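Local coordinates for lipolytic protein G-D-S-L family (Veillonella parvula DSM 2008, PDB 4RW0) that probably hydrolyses ester bonds, as a lipase or acylhydrolase of the GDSL family in the SGNH hydrolase clan, at residues 53-58 with 93-98; 110-115 with 151-156; 122-127 with 144-149. All coordinates share one frame; numbering follows the deposited sequence.

Interaction 1: residues 53-58 with 93-98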
loop_
_atom_site.group_PDB
_atom_site.type_symbol
_atom_site.label_atom_id
_atom_site.label_comp_id
_atom_site.label_asym_id
_atom_site.label_seq_id
_atom_site.Cartn_x
_atom_site.Cartn_y
_atom_site.Cartn_z
ATOM N N TYR A 53 -0.810 -8.843 -12.231
ATOM C CA TYR A 53 -0.942 -8.542 -13.656
ATOM C C TYR A 53 -0.505 -7.112 -14.010
ATOM O O TYR A 53 0.181 -6.867 -15.017
ATOM C CB TYR A 53 -2.357 -8.808 -14.193
ATOM C CG TYR A 53 -2.890 -10.223 -13.991
ATOM C CD1 TYR A 53 -2.044 -11.358 -13.947
ATOM C CD2 TYR A 53 -4.240 -10.429 -13.779
ATOM C CE1 TYR A 53 -2.556 -12.640 -13.706
ATOM C CE2 TYR A 53 -4.769 -11.699 -13.525
ATOM C CZ TYR A 53 -3.918 -12.815 -13.545
ATOM O OH TYR A 53 -4.555 -13.983 -13.239
ATOM N N ASN A 54 -0.896 -6.139 -13.169
ATOM C CA ASN A 54 -0.441 -4.758 -13.395
ATOM C C ASN A 54 1.037 -4.626 -13.349
ATOM O O ASN A 54 1.632 -3.905 -14.132
ATOM C CB ASN A 54 -1.111 -3.805 -12.424
ATOM C CG ASN A 54 -2.621 -3.699 -12.664
ATOM O OD1 ASN A 54 -3.114 -3.913 -13.749
ATOM N ND2 ASN A 54 -3.329 -3.304 -11.654
ATOM N N ILE A 55 1.665 -5.340 -12.396
ATOM C CA ILE A 55 3.091 -5.255 -12.259
ATOM C C ILE A 55 3.775 -5.877 -13.477
ATOM O O ILE A 55 4.747 -5.357 -13.980
ATOM C CB ILE A 55 3.545 -5.973 -10.963
ATOM C CG1 ILE A 55 3.040 -5.217 -9.774
ATOM C CG2 ILE A 55 5.017 -6.021 -10.856
ATOM C CD1 ILE A 55 3.214 -5.996 -8.467
ATOM N N GLU A 56 3.245 -6.987 -13.930
ATOM C CA GLU A 56 3.847 -7.668 -15.131
ATOM C C GLU A 56 3.711 -6.782 -16.313
ATOM O O GLU A 56 4.646 -6.659 -17.112
ATOM C CB GLU A 56 3.135 -8.989 -15.457
ATOM C CG GLU A 56 3.241 -10.095 -14.404
ATOM C CD GLU A 56 2.252 -11.288 -14.631
ATOM O OE1 GLU A 56 1.264 -11.109 -15.395
ATOM O OE2 GLU A 56 2.417 -12.376 -13.977
ATOM N N ASN A 57 2.553 -6.129 -16.478
ATOM C CA ASN A 57 2.371 -5.320 -17.727
ATOM C C ASN A 57 3.293 -4.119 -17.720
ATOM O O ASN A 57 3.835 -3.708 -18.747
ATOM C CB ASN A 57 0.908 -4.852 -17.888
ATOM C CG ASN A 57 -0.070 -6.019 -18.033
ATOM O OD1 ASN A 57 0.300 -7.123 -18.461
ATOM N ND2 ASN A 57 -1.302 -5.804 -17.608
ATOM N N TRP A 58 3.565 -3.585 -16.541
ATOM C CA TRP A 58 4.571 -2.521 -16.464
ATOM C C TRP A 58 5.982 -3.077 -16.641
ATOM O O TRP A 58 6.829 -2.503 -17.340
ATOM C CB TRP A 58 4.452 -1.762 -15.094
ATOM C CG TRP A 58 5.689 -0.983 -14.733
ATOM C CD1 TRP A 58 6.023 0.203 -15.228
ATOM C CD2 TRP A 58 6.745 -1.387 -13.875
ATOM N NE1 TRP A 58 7.242 0.589 -14.746
ATOM C CE2 TRP A 58 7.680 -0.366 -13.867
ATOM C CE3 TRP A 58 6.975 -2.504 -13.096
ATOM C CZ2 TRP A 58 8.867 -0.440 -13.182
ATOM C CZ3 TRP A 58 8.158 -2.556 -12.305
ATOM C CH2 TRP A 58 9.106 -1.573 -12.405
ATOM N N VAL A 93 3.565 -12.172 -1.502
ATOM C CA VAL A 93 4.965 -12.558 -1.681
ATOM C C VAL A 93 5.385 -12.740 -3.144
ATOM O O VAL A 93 6.456 -12.254 -3.559
ATOM C CB VAL A 93 5.281 -13.857 -0.876
ATOM C CG1 VAL A 93 6.638 -14.352 -1.250
ATOM C CG2 VAL A 93 5.183 -13.593 0.621
ATOM N N LYS A 94 4.519 -13.343 -3.950
ATOM C CA LYS A 94 4.746 -13.459 -5.388
ATOM C C LYS A 94 4.896 -12.105 -6.051
ATOM O O LYS A 94 5.827 -11.832 -6.799
ATOM C CB LYS A 94 3.577 -14.194 -6.014
ATOM C CG LYS A 94 3.813 -15.685 -5.976
ATOM C CD LYS A 94 2.541 -16.542 -6.088
ATOM C CE LYS A 94 1.712 -16.343 -7.350
ATOM N NZ LYS A 94 0.564 -17.302 -7.375
ATOM N N ALA A 95 4.032 -11.198 -5.662
ATOM C CA ALA A 95 4.151 -9.822 -6.153
ATOM C C ALA A 95 5.459 -9.180 -5.757
ATOM O O ALA A 95 6.099 -8.509 -6.597
ATOM C CB ALA A 95 2.962 -9.013 -5.677
ATOM N N ILE A 96 5.880 -9.409 -4.510
ATOM C CA ILE A 96 7.083 -8.811 -3.995
ATOM C C ILE A 96 8.310 -9.361 -4.703
ATOM O O ILE A 96 9.237 -8.613 -5.055
ATOM C CB ILE A 96 7.193 -9.034 -2.459
ATOM C CG1 ILE A 96 6.103 -8.281 -1.678
ATOM C CG2 ILE A 96 8.572 -8.675 -1.945
ATOM C CD1 ILE A 96 5.877 -8.796 -0.259
ATOM N N GLU A 97 8.299 -10.662 -4.964
ATOM C CA GLU A 97 9.450 -11.327 -5.713
ATOM C C GLU A 97 9.523 -10.835 -7.134
ATOM O O GLU A 97 10.605 -10.483 -7.625
ATOM C CB GLU A 97 9.285 -12.830 -5.687
ATOM C CG GLU A 97 9.407 -13.391 -4.280
ATOM C CD GLU A 97 9.055 -14.890 -4.162
ATOM O OE1 GLU A 97 8.394 -15.490 -5.073
ATOM O OE2 GLU A 97 9.442 -15.457 -3.109
ATOM N N LEU A 98 8.362 -10.685 -7.767
ATOM C CA LEU A 98 8.333 -10.123 -9.108
ATOM C C LEU A 98 8.824 -8.699 -9.147
ATOM O O LEU A 98 9.758 -8.366 -9.884
ATOM C CB LEU A 98 6.924 -10.249 -9.690
ATOM C CG LEU A 98 6.723 -9.551 -11.034
ATOM C CD1 LEU A 98 7.649 -10.180 -12.098
ATOM C CD2 LEU A 98 5.241 -9.563 -11.429
#
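Ile55 and Leu98 lie antiparallel side by side, each reaching past the other, and the branches that meet are specific: Ile55 CG2 lies 3.6 Å from Leu98 CD2. Leu98 sends CG anti to its backbone nitrogen (chi1 173°), which carries the isobutyl group across toward the other helix. The same methyl serves a second neighbour, because Leu98 CD2 is also 3.6 Å from Glu56 CG. There the two side chains cross at about a right angle, and it is the aliphatic part of the glutamate that touches. Leu98 CD2 thus bridges Ile55 and Glu56, residues on successive positions of one turn. The other branch of Ile55 is longer and runs away from CG2, ending with CD1 4.1 Å from Ala95 CB. Ile55 therefore straddles positions one helical turn apart, Ala95 and Leu98. Every atom in contact is a carbon, and no hydrogen bond joins the segments. The helix segments run nearly parallel (12°), yet their axes stay 10.3 Å apart, and the isoleucine and leucine have to span much of that gap. Nearer the start of helix 48-59, Met51 and Ile52 also lean on Ala95. On the sheet side, Ile55 rests on Phe9 of strand 4-10 and Leu72 of strand 69-73, and Ile96 reaches the same Leu72. Helices 48-59 and 85-100 thus pack side by side on one face of the parallel sheet.

Interaction 2: residues 110-115 with 151-156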
loop_
_atom_site.group_PDB
_atom_site.type_symbol
_atom_site.label_atom_id
_atom_site.label_comp_id
_atom_site.label_asym_id
_atom_site.label_seq_id
_atom_site.Cartn_x
_atom_site.Cartn_y
_atom_site.Cartn_z
ATOM N N GLU A 110 -1.922 -2.797 4.738
ATOM C CA GLU A 110 -3.191 -2.229 4.486
ATOM C C GLU A 110 -3.977 -2.005 5.812
ATOM O O GLU A 110 -3.749 -2.672 6.803
ATOM C CB GLU A 110 -3.986 -3.058 3.485
ATOM C CG GLU A 110 -4.916 -2.157 2.636
ATOM C CD GLU A 110 -5.256 -2.701 1.220
ATOM O OE1 GLU A 110 -5.117 -3.926 0.996
ATOM O OE2 GLU A 110 -5.676 -1.875 0.357
ATOM N N THR A 111 -4.880 -1.071 5.749
ATOM C CA THR A 111 -5.635 -0.564 6.862
ATOM C C THR A 111 -6.804 -1.438 7.227
ATOM O O THR A 111 -7.168 -2.384 6.542
ATOM C CB THR A 111 -6.090 0.873 6.508
ATOM O OG1 THR A 111 -6.624 0.899 5.178
ATOM C CG2 THR A 111 -4.912 1.810 6.538
ATOM N N GLN A 112 -7.407 -1.142 8.364
ATOM C CA GLN A 112 -8.407 -2.028 8.934
ATOM C C GLN A 112 -9.709 -2.127 8.180
ATOM O O GLN A 112 -10.122 -1.211 7.481
ATOM C CB GLN A 112 -8.685 -1.599 10.388
ATOM C CG GLN A 112 -9.592 -0.374 10.498
ATOM C CD GLN A 112 -9.311 0.417 11.785
ATOM O OE1 GLN A 112 -8.185 0.853 12.034
ATOM N NE2 GLN A 112 -10.346 0.645 12.572
ATOM N N ILE A 113 -10.377 -3.249 8.359
ATOM C CA ILE A 113 -11.730 -3.440 7.869
ATOM C C ILE A 113 -12.656 -3.032 9.041
ATOM O O ILE A 113 -12.935 -3.834 9.963
ATOM C CB ILE A 113 -11.943 -4.891 7.351
ATOM C CG1 ILE A 113 -11.002 -5.113 6.136
ATOM C CG2 ILE A 113 -13.408 -5.070 6.920
ATOM C CD1 ILE A 113 -11.236 -6.363 5.388
ATOM N N ASP A 114 -13.084 -1.770 8.991
ATOM C CA ASP A 114 -13.756 -1.086 10.106
ATOM C C ASP A 114 -15.179 -1.564 10.323
ATOM O O ASP A 114 -15.756 -1.327 11.343
ATOM C CB ASP A 114 -13.785 0.449 9.887
ATOM C CG ASP A 114 -13.972 1.236 11.212
ATOM O OD1 ASP A 114 -13.307 0.844 12.208
ATOM O OD2 ASP A 114 -14.755 2.239 11.256
ATOM N N SER A 115 -15.768 -2.214 9.349
ATOM C CA SER A 115 -17.084 -2.788 9.511
ATOM C C SER A 115 -17.097 -4.132 10.234
ATOM O O SER A 115 -18.168 -4.646 10.438
ATOM C CB SER A 115 -17.675 -3.079 8.111
ATOM O OG SER A 115 -16.721 -3.871 7.413
ATOM N N GLU A 151 -4.976 3.723 15.476
ATOM C CA GLU A 151 -4.757 4.613 16.662
ATOM C C GLU A 151 -5.520 5.909 16.578
ATOM O O GLU A 151 -6.143 6.365 17.553
ATOM C CB GLU A 151 -3.277 4.867 16.859
ATOM C CG GLU A 151 -2.583 3.593 17.318
ATOM C CD GLU A 151 -1.093 3.727 17.562
ATOM O OE1 GLU A 151 -0.476 4.769 17.240
ATOM O OE2 GLU A 151 -0.515 2.740 18.072
ATOM N N ALA A 152 -5.567 6.483 15.389
ATOM C CA ALA A 152 -6.259 7.728 15.218
ATOM C C ALA A 152 -7.725 7.526 15.390
ATOM O O ALA A 152 -8.455 8.330 16.070
ATOM C CB ALA A 152 -5.971 8.287 13.814
ATOM N N ASP A 153 -8.258 6.487 14.749
ATOM C CA ASP A 153 -9.706 6.241 14.860
ATOM C C ASP A 153 -10.108 5.875 16.334
ATOM O O ASP A 153 -11.181 6.282 16.837
ATOM C CB ASP A 153 -10.123 5.132 13.915
ATOM C CG ASP A 153 -11.522 4.733 14.080
ATOM O OD1 ASP A 153 -12.437 5.393 13.466
ATOM O OD2 ASP A 153 -11.667 3.667 14.756
ATOM N N GLN A 154 -9.237 5.154 16.990
ATOM C CA GLN A 154 -9.515 4.664 18.331
ATOM C C GLN A 154 -9.668 5.813 19.298
ATOM O O GLN A 154 -10.464 5.732 20.168
ATOM C CB GLN A 154 -8.390 3.792 18.767
ATOM C CG GLN A 154 -8.435 3.384 20.224
ATOM C CD GLN A 154 -7.372 2.328 20.512
ATOM O OE1 GLN A 154 -6.140 2.592 20.507
ATOM N NE2 GLN A 154 -7.837 1.111 20.686
ATOM N N ILE A 155 -8.943 6.904 19.102
ATOM C CA ILE A 155 -9.038 8.054 19.956
ATOM C C ILE A 155 -10.089 9.056 19.540
ATOM O O ILE A 155 -10.245 10.103 20.154
ATOM C CB ILE A 155 -7.645 8.695 20.005
ATOM C CG1 ILE A 155 -7.388 9.278 21.374
ATOM C CG2 ILE A 155 -7.459 9.758 18.934
ATOM C CD1 ILE A 155 -5.962 9.758 21.517
ATOM N N GLY A 156 -10.783 8.793 18.445
ATOM C CA GLY A 156 -11.873 9.660 18.031
ATOM C C GLY A 156 -11.608 10.532 16.820
ATOM O O GLY A 156 -12.475 11.269 16.407
HETATM O O HOH W 1 -9.868 2.065 15.442
HETATM O O HOH W 2 -14.872 4.216 13.049
HETATM O O HOH W 3 -13.416 1.549 14.755
#
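Asp153 OD2 is gripped by two waters that tie it to Gln112 and Asp114. Water 1 donates to Asp153 OD2 at 2.5 Å and accepts from Gln112 NE2 at 3.2 Å. Water 3 stands 2.7 Å from Asp153 OD2 and also reaches Asp114 OD1. A further bridge runs through water 2, which is 2.7 Å from Asp153 OD1 and meets Asp114 OD2. The two carboxylates, whose planes are 86° apart, are thus linked through both oxygens of each. Their direct approach is that of like charges, Asp114 OD1 to Asp153 OD2 being 4.1 Å, so the waters probably screen the repulsion. Gln112 NE2 donates to Asp114 OD1 at 3.0 Å, from above the carboxylate plane (42° out of it). A single amide nitrogen therefore serves one aspartate directly and the other by way of water. The contact joins the loop between strand 104-108 and helix 120-138 to the last turn of helix 145-154, which Gly156 closes in a Schellman motif. Gln112 also packs on Tyr146 and Phe150 of that helix and on Phe160, while Asp153 leans on Val159.

Interaction 3: residues 122-127 with 144-149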
loop_
_atom_site.group_PDB
_atom_site.type_symbol
_atom_site.label_atom_id
_atom_site.label_comp_id
_atom_site.label_asym_id
_atom_site.label_seq_id
_atom_site.Cartn_x
_atom_site.Cartn_y
_atom_site.Cartn_z
ATOM N N LEU A 122 -9.461 -9.472 11.479
ATOM C CA LEU A 122 -8.446 -10.393 12.010
ATOM C C LEU A 122 -7.604 -11.018 10.878
ATOM O O LEU A 122 -6.398 -11.265 11.054
ATOM C CB LEU A 122 -9.069 -11.501 12.874
ATOM C CG LEU A 122 -10.006 -11.052 14.010
ATOM C CD1 LEU A 122 -10.586 -12.267 14.746
ATOM C CD2 LEU A 122 -9.254 -10.182 14.993
ATOM N N VAL A 123 -8.213 -11.222 9.722
ATOM C CA VAL A 123 -7.463 -11.737 8.552
ATOM C C VAL A 123 -6.408 -10.702 8.116
ATOM O O VAL A 123 -5.208 -11.016 7.905
ATOM C CB VAL A 123 -8.401 -12.034 7.395
ATOM C CG1 VAL A 123 -7.624 -12.660 6.252
ATOM C CG2 VAL A 123 -9.536 -12.963 7.814
ATOM N N VAL A 124 -6.825 -9.422 8.106
ATOM C CA VAL A 124 -5.925 -8.305 7.758
ATOM C C VAL A 124 -4.731 -8.286 8.703
ATOM O O VAL A 124 -3.569 -8.172 8.314
ATOM C CB VAL A 124 -6.668 -6.905 7.832
ATOM C CG1 VAL A 124 -5.692 -5.759 7.702
ATOM C CG2 VAL A 124 -7.671 -6.765 6.738
ATOM N N ARG A 125 -5.027 -8.435 9.986
ATOM C CA ARG A 125 -3.979 -8.437 10.964
ATOM C C ARG A 125 -3.018 -9.571 10.789
ATOM O O ARG A 125 -1.821 -9.353 10.988
ATOM C CB ARG A 125 -4.547 -8.412 12.402
ATOM C CG ARG A 125 -5.163 -7.036 12.703
ATOM C CD ARG A 125 -6.033 -6.970 13.928
ATOM N NE ARG A 125 -5.326 -7.490 15.062
ATOM C CZ ARG A 125 -5.915 -7.902 16.194
ATOM N NH1 ARG A 125 -7.255 -7.805 16.390
ATOM N NH2 ARG A 125 -5.147 -8.415 17.151
ATOM N N GLU A 126 -3.525 -10.748 10.474
ATOM C CA GLU A 126 -2.672 -11.951 10.247
ATOM C C GLU A 126 -1.785 -11.749 9.045
ATOM O O GLU A 126 -0.607 -12.037 9.096
ATOM C CB GLU A 126 -3.537 -13.216 9.989
ATOM C CG GLU A 126 -4.297 -13.794 11.186
ATOM C CD GLU A 126 -5.414 -14.810 10.842
ATOM O OE1 GLU A 126 -5.510 -15.314 9.699
ATOM O OE2 GLU A 126 -6.225 -15.100 11.745
ATOM N N VAL A 127 -2.338 -11.209 7.946
ATOM C CA VAL A 127 -1.526 -10.884 6.756
ATOM C C VAL A 127 -0.447 -9.933 7.163
ATOM O O VAL A 127 0.721 -10.155 6.852
ATOM C CB VAL A 127 -2.401 -10.277 5.606
ATOM C CG1 VAL A 127 -1.574 -9.686 4.499
ATOM C CG2 VAL A 127 -3.333 -11.314 5.066
ATOM N N ASP A 144 3.635 1.054 7.859
ATOM C CA ASP A 144 2.543 0.481 8.675
ATOM C C ASP A 144 1.376 1.426 8.709
ATOM O O ASP A 144 1.138 2.114 9.738
ATOM C CB ASP A 144 3.013 0.166 10.121
ATOM C CG ASP A 144 1.942 -0.547 10.960
ATOM O OD1 ASP A 144 0.831 -0.901 10.501
ATOM O OD2 ASP A 144 2.197 -0.764 12.153
ATOM N N PHE A 145 0.604 1.474 7.613
ATOM C CA PHE A 145 -0.571 2.325 7.600
ATOM C C PHE A 145 -1.625 1.866 8.576
ATOM O O PHE A 145 -2.425 2.673 9.094
ATOM C CB PHE A 145 -1.171 2.369 6.209
ATOM C CG PHE A 145 -0.286 2.991 5.150
ATOM C CD1 PHE A 145 -0.025 4.370 5.131
ATOM C CD2 PHE A 145 0.227 2.213 4.107
ATOM C CE1 PHE A 145 0.711 4.941 4.122
ATOM C CE2 PHE A 145 0.968 2.788 3.096
ATOM C CZ PHE A 145 1.222 4.166 3.098
ATOM N N TYR A 146 -1.691 0.549 8.787
ATOM C CA TYR A 146 -2.723 -0.029 9.604
ATOM C C TYR A 146 -2.725 0.658 11.002
ATOM O O TYR A 146 -3.777 1.106 11.475
ATOM C CB TYR A 146 -2.501 -1.559 9.837
ATOM C CG TYR A 146 -3.577 -2.185 10.714
ATOM C CD1 TYR A 146 -3.520 -2.125 12.102
ATOM C CD2 TYR A 146 -4.662 -2.809 10.155
ATOM C CE1 TYR A 146 -4.538 -2.639 12.898
ATOM C CE2 TYR A 146 -5.665 -3.306 10.928
ATOM C CZ TYR A 146 -5.594 -3.240 12.311
ATOM O OH TYR A 146 -6.682 -3.768 13.008
ATOM N N THR A 147 -1.549 0.757 11.594
ATOM C CA THR A 147 -1.415 1.286 12.952
ATOM C C THR A 147 -1.753 2.772 13.023
ATOM O O THR A 147 -2.449 3.242 13.928
ATOM C CB THR A 147 -0.030 1.011 13.493
ATOM O OG1 THR A 147 0.163 -0.393 13.515
ATOM C CG2 THR A 147 0.094 1.495 14.972
ATOM N N THR A 148 -1.331 3.507 12.014
ATOM C CA THR A 148 -1.642 4.914 11.910
ATOM C C THR A 148 -3.101 5.242 11.980
ATOM O O THR A 148 -3.517 6.089 12.764
ATOM C CB THR A 148 -1.017 5.482 10.584
ATOM O OG1 THR A 148 0.375 5.261 10.590
ATOM C CG2 THR A 148 -1.249 6.917 10.486
ATOM N N LEU A 149 -3.922 4.596 11.184
ATOM C CA LEU A 149 -5.319 4.862 11.227
ATOM C C LEU A 149 -6.050 4.192 12.402
ATOM O O LEU A 149 -7.077 4.731 12.872
ATOM C CB LEU A 149 -5.988 4.475 9.923
ATOM C CG LEU A 149 -5.487 5.358 8.718
ATOM C CD1 LEU A 149 -6.483 5.340 7.583
ATOM C CD2 LEU A 149 -5.272 6.840 9.069
#
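Helix 120-138 is the crossover of a beta-alpha-beta unit between parallel strands 104-108 and 141-143, and Tyr146, in the first turn of the next helix, reaches across to its residues Val124 and Arg125. The tyrosine points CG anti to its backbone nitrogen (chi1 179°), which directs the ring at helix 120-138. Val124 CG1 comes obliquely to the ring, 4.0 Å from Tyr146 CD2 and scarcely farther from CE2. At the far end the methylenes of Arg125 meet the hydroxyl end of the ring, again obliquely: Arg125 CD is 3.4 Å from Tyr146 OH, and Arg125 CG is 3.8 Å from Tyr146 CZ. The guanidinium plane is turned 43° from the ring, and it is CG and CD, not the guanidinium, that lie nearest. The hydroxyl bonds instead to Asp121, one turn earlier on the same helix. A phenylalanine here would probably leave the Asp121 carboxylate without its hydroxyl mate and Arg125 CD without the oxygen it packs against. Asp144 caps the helix carrying Tyr146: Thr147 N donates to Asp144 OD1 at 3.1 Å and 156°. With no hydrogen bond between them, the two segments meet by van der Waals contact, of methyl with ring and of methylenes with the hydroxyl end, while the polar tip of the tyrosine is anchored just beyond, to Asp121; this fit and a single bond together are likely to restrict the ring's position.

Interactions 2 and 3 both use helix 145-154 and touch directly: Gln112 CB lies 3.5 Å from Tyr146 CE2, and their centres are about 9 Å apart. Along the chain, both segments of interaction 3 fall between those of interaction 2. Interaction 1 stands apart, its centre about 28 Å from that of interaction 2 and on the opposite side of the chain's centre, and it joins helices 48-59 and 85-100, neither of which the other two contacts use. None is wholly core. Interaction 1 combines two buried residues with two partly exposed ones in apolar packing; interaction 3 grades from buried Val124 to exposed Arg125; interaction 2, farthest from the chain's centre, relies on water between polar groups.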